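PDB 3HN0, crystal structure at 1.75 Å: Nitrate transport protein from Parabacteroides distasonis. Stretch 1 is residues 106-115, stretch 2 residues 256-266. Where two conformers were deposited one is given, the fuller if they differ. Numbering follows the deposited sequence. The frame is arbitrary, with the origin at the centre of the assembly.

Stretch 1 106-115: TTPDILTRYY
Stretch 2 256-266: GFLRLIEQYEP

Two helices that cross almost at right angles touch over a short length, and the rotamers decide which atoms meet there. The nitrate transport protein of Parabacteroides distasonis illustrates this. Helix 107-115, preceded by Thr106 in extended conformation (phi/psi -121/-175), crosses helix 256-264 at 86°, with axes 10.0 Å apart and 539 Å² buried. Helical phi/psi values near -60/-45 hold through most of both segments; Tyr264 (-96/-41) and Glu265 (-151/77) depart from them.

The register is set by Ile110 and Ile261, whose CA atoms lie 6.6 Å apart. Ile110 (m, t) points toward the partner, and its CG2 packs 3.5 Å from Ile261 CD1, 3.6 Å from Tyr264 CD1 and 3.9 Å from Leu260 CD2. The CA-to-CB bond of Ile261 runs sideways, but its m, m rotamer brings CD1 back to the contact. Leu111 (m, t) and Phe257 (t, chi2 75°) also start sideways and converge at their ends: Leu111 CD1 meets Phe257 CE1 at 3.9 Å, at the ring edge, where Thr107 CG2 approaches Phe257 CZ at 3.6 Å.

Leu260 (t, t) sets CD1 over the face of the Tyr114 ring (t, chi2 72°), 3.6 Å from its centroid and 4° off the normal, a nearly ideal CH-pi contact. Tyr264 (m, chi2 85°) extends along the first helix, bringing its OH within 3.4 Å of Tyr114 CA.

No hydrogen bond crosses the interface. Its polar component is a long salt bridge, Arg113 NH2 to Glu265 OE2 at 3.8 Å, with Glu265 m, m. Arg113 (m, t, chi3 -95°) is also held within its own helix: NE donates to Asp109 OD1 at 3.3 Å, while NH2 makes a weak hydrogen bond, part of a salt bridge, to Asp109 OD2 at 3.3 Å. The guanidinium thus links two carboxylates, one from each segment.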

# COMPACT_ATOMS: atom_id res chain seq x y z
N THR A 106 -15.10 2.81 -16.87
CA THR A 106 -13.66 2.55 -16.92
C THR A 106 -13.08 2.64 -15.52
O THR A 106 -13.82 2.79 -14.55
CB THR A 106 -12.92 3.51 -17.88
OG1 THR A 106 -12.87 4.83 -17.32
CG2 THR A 106 -13.58 3.54 -19.28
N THR A 107 -11.75 2.53 -15.41
CA THR A 107 -11.08 2.47 -14.10
C THR A 107 -11.60 3.49 -13.04
O THR A 107 -11.99 3.10 -11.97
CB THR A 107 -9.57 2.51 -14.27
OG1 THR A 107 -9.18 1.46 -15.17
CG2 THR A 107 -8.89 2.28 -12.93
N PRO A 108 -11.53 4.80 -13.33
CA PRO A 108 -11.94 5.75 -12.28
C PRO A 108 -13.34 5.54 -11.74
O PRO A 108 -13.59 5.67 -10.54
CB PRO A 108 -11.82 7.13 -12.96
CG PRO A 108 -11.77 6.87 -14.42
CD PRO A 108 -11.09 5.49 -14.56
N ASP A 109 -14.29 5.21 -12.60
CA ASP A 109 -15.65 4.92 -12.20
C ASP A 109 -15.75 3.67 -11.28
O ASP A 109 -16.29 3.70 -10.16
CB ASP A 109 -16.47 4.69 -13.48
CG ASP A 109 -17.92 4.42 -13.23
OD1 ASP A 109 -18.39 4.70 -12.10
OD2 ASP A 109 -18.61 3.95 -14.18
N ILE A 110 -15.18 2.57 -11.74
CA ILE A 110 -15.20 1.32 -10.99
C ILE A 110 -14.56 1.45 -9.60
O ILE A 110 -15.13 1.01 -8.60
CB ILE A 110 -14.59 0.15 -11.77
CG1 ILE A 110 -15.43 -0.15 -13.01
CG2 ILE A 110 -14.49 -1.10 -10.84
CD1 ILE A 110 -14.65 -0.75 -14.20
N LEU A 111 -13.40 2.11 -9.55
CA LEU A 111 -12.70 2.31 -8.28
C LEU A 111 -13.46 3.23 -7.33
O LEU A 111 -13.38 3.07 -6.10
CB LEU A 111 -11.27 2.81 -8.50
CG LEU A 111 -10.34 1.72 -9.14
CD1 LEU A 111 -8.88 2.20 -9.16
CD2 LEU A 111 -10.47 0.37 -8.46
N THR A 112 -14.18 4.19 -7.87
CA THR A 112 -14.99 5.07 -7.04
C THR A 112 -16.13 4.23 -6.46
O THR A 112 -16.40 4.29 -5.27
CB THR A 112 -15.53 6.27 -7.86
OG1 THR A 112 -14.40 7.03 -8.34
CG2 THR A 112 -16.41 7.17 -7.01
N ARG A 113 -16.76 3.42 -7.29
CA ARG A 113 -17.84 2.56 -6.79
C ARG A 113 -17.32 1.60 -5.73
O ARG A 113 -17.95 1.39 -4.70
CB ARG A 113 -18.51 1.82 -7.95
CG ARG A 113 -19.43 2.74 -8.78
CD ARG A 113 -20.25 1.91 -9.75
NE ARG A 113 -19.63 1.85 -11.06
CZ ARG A 113 -19.70 0.82 -11.90
NH1 ARG A 113 -20.31 -0.31 -11.55
NH2 ARG A 113 -19.13 0.91 -13.09
N TYR A 114 -16.10 1.08 -5.93
CA TYR A 114 -15.52 0.18 -4.96
C TYR A 114 -15.29 0.86 -3.60
O TYR A 114 -15.58 0.30 -2.51
CB TYR A 114 -14.21 -0.39 -5.51
CG TYR A 114 -13.43 -1.15 -4.47
CD1 TYR A 114 -13.86 -2.39 -4.03
CD2 TYR A 114 -12.24 -0.62 -3.90
CE1 TYR A 114 -13.17 -3.09 -3.07
CE2 TYR A 114 -11.54 -1.33 -2.91
CZ TYR A 114 -12.03 -2.58 -2.51
OH TYR A 114 -11.37 -3.32 -1.55
N TYR A 115 -14.71 2.05 -3.67
CA TYR A 115 -14.43 2.85 -2.49
C TYR A 115 -15.71 3.17 -1.71
O TYR A 115 -15.76 3.00 -0.52
CB TYR A 115 -13.70 4.16 -2.87
CG TYR A 115 -13.52 5.07 -1.69
CD1 TYR A 115 -12.47 4.88 -0.81
CD2 TYR A 115 -14.42 6.11 -1.44
CE1 TYR A 115 -12.31 5.71 0.31
CE2 TYR A 115 -14.25 6.94 -0.32
CZ TYR A 115 -13.19 6.71 0.52
OH TYR A 115 -13.00 7.49 1.63
N GLY A 256 -4.79 -8.67 -8.55
CA GLY A 256 -5.84 -8.17 -7.64
C GLY A 256 -6.67 -7.02 -8.16
O GLY A 256 -7.91 -6.99 -8.00
N PHE A 257 -6.04 -6.03 -8.77
CA PHE A 257 -6.72 -4.94 -9.44
C PHE A 257 -7.63 -5.44 -10.57
O PHE A 257 -8.79 -5.11 -10.58
CB PHE A 257 -5.74 -3.89 -9.98
CG PHE A 257 -6.36 -2.90 -10.88
CD1 PHE A 257 -7.18 -1.88 -10.40
CD2 PHE A 257 -6.14 -2.98 -12.26
CE1 PHE A 257 -7.72 -0.93 -11.24
CE2 PHE A 257 -6.74 -2.08 -13.12
CZ PHE A 257 -7.53 -1.03 -12.63
N LEU A 258 -7.10 -6.28 -11.46
CA LEU A 258 -7.87 -6.81 -12.59
C LEU A 258 -9.09 -7.62 -12.11
O LEU A 258 -10.18 -7.47 -12.65
CB LEU A 258 -6.98 -7.61 -13.57
CG LEU A 258 -6.02 -6.70 -14.38
CD1 LEU A 258 -5.02 -7.53 -15.22
CD2 LEU A 258 -6.76 -5.69 -15.28
N ARG A 259 -8.90 -8.41 -11.06
CA ARG A 259 -9.98 -9.16 -10.46
C ARG A 259 -11.06 -8.25 -9.94
O ARG A 259 -12.25 -8.54 -10.12
CB ARG A 259 -9.44 -10.02 -9.32
CG ARG A 259 -10.40 -11.04 -8.78
CD ARG A 259 -9.68 -12.08 -7.86
NE ARG A 259 -8.61 -12.81 -8.59
CZ ARG A 259 -7.29 -12.68 -8.39
NH1 ARG A 259 -6.78 -11.86 -7.47
NH2 ARG A 259 -6.45 -13.40 -9.13
N LEU A 260 -10.66 -7.17 -9.27
CA LEU A 260 -11.63 -6.19 -8.79
C LEU A 260 -12.44 -5.60 -9.95
O LEU A 260 -13.67 -5.55 -9.90
CB LEU A 260 -10.90 -5.11 -7.97
CG LEU A 260 -11.72 -4.02 -7.29
CD1 LEU A 260 -10.89 -3.30 -6.21
CD2 LEU A 260 -12.24 -3.05 -8.34
N ILE A 261 -11.75 -5.15 -11.00
CA ILE A 261 -12.44 -4.58 -12.16
C ILE A 261 -13.43 -5.58 -12.77
O ILE A 261 -14.56 -5.25 -13.10
CB ILE A 261 -11.44 -4.15 -13.25
CG1 ILE A 261 -10.56 -3.01 -12.73
CG2 ILE A 261 -12.16 -3.79 -14.58
CD1 ILE A 261 -11.36 -1.78 -12.33
N GLU A 262 -12.97 -6.82 -12.90
CA GLU A 262 -13.75 -7.88 -13.49
C GLU A 262 -15.06 -8.11 -12.69
O GLU A 262 -16.09 -8.50 -13.26
CB GLU A 262 -12.89 -9.13 -13.54
CG GLU A 262 -13.55 -10.29 -14.23
CD GLU A 262 -12.70 -11.54 -14.20
OE1 GLU A 262 -11.94 -11.71 -13.23
OE2 GLU A 262 -12.79 -12.33 -15.14
N GLN A 263 -15.02 -7.89 -11.38
CA GLN A 263 -16.21 -8.07 -10.54
C GLN A 263 -17.33 -7.12 -10.91
O GLN A 263 -18.53 -7.44 -10.68
CB GLN A 263 -15.90 -7.82 -9.08
CG GLN A 263 -15.24 -8.96 -8.34
CD GLN A 263 -15.11 -8.59 -6.86
OE1 GLN A 263 -14.19 -7.86 -6.48
NE2 GLN A 263 -16.05 -9.06 -6.05
N TYR A 264 -16.95 -5.94 -11.39
CA TYR A 264 -17.88 -4.87 -11.73
C TYR A 264 -18.21 -4.88 -13.21
O TYR A 264 -19.36 -4.65 -13.57
CB TYR A 264 -17.30 -3.49 -11.35
CG TYR A 264 -17.30 -3.23 -9.86
CD1 TYR A 264 -16.27 -3.67 -9.07
CD2 TYR A 264 -18.36 -2.53 -9.25
CE1 TYR A 264 -16.29 -3.48 -7.69
CE2 TYR A 264 -18.37 -2.32 -7.89
CZ TYR A 264 -17.34 -2.80 -7.11
OH TYR A 264 -17.35 -2.61 -5.74
N GLU A 265 -17.21 -5.12 -14.06
CA GLU A 265 -17.32 -4.98 -15.51
C GLU A 265 -16.36 -5.93 -16.23
O GLU A 265 -15.31 -5.52 -16.72
CB GLU A 265 -16.96 -3.55 -15.93
CG GLU A 265 -17.91 -2.44 -15.46
CD GLU A 265 -19.35 -2.61 -15.96
OE1 GLU A 265 -19.58 -3.36 -16.93
OE2 GLU A 265 -20.25 -1.99 -15.34
N PRO A 266 -16.72 -7.21 -16.32
CA PRO A 266 -15.78 -8.18 -16.91
C PRO A 266 -15.36 -7.86 -18.35
O PRO A 266 -14.26 -8.23 -18.79
CB PRO A 266 -16.56 -9.51 -16.87
CG PRO A 266 -17.95 -9.18 -16.46
CD PRO A 266 -17.98 -7.83 -15.87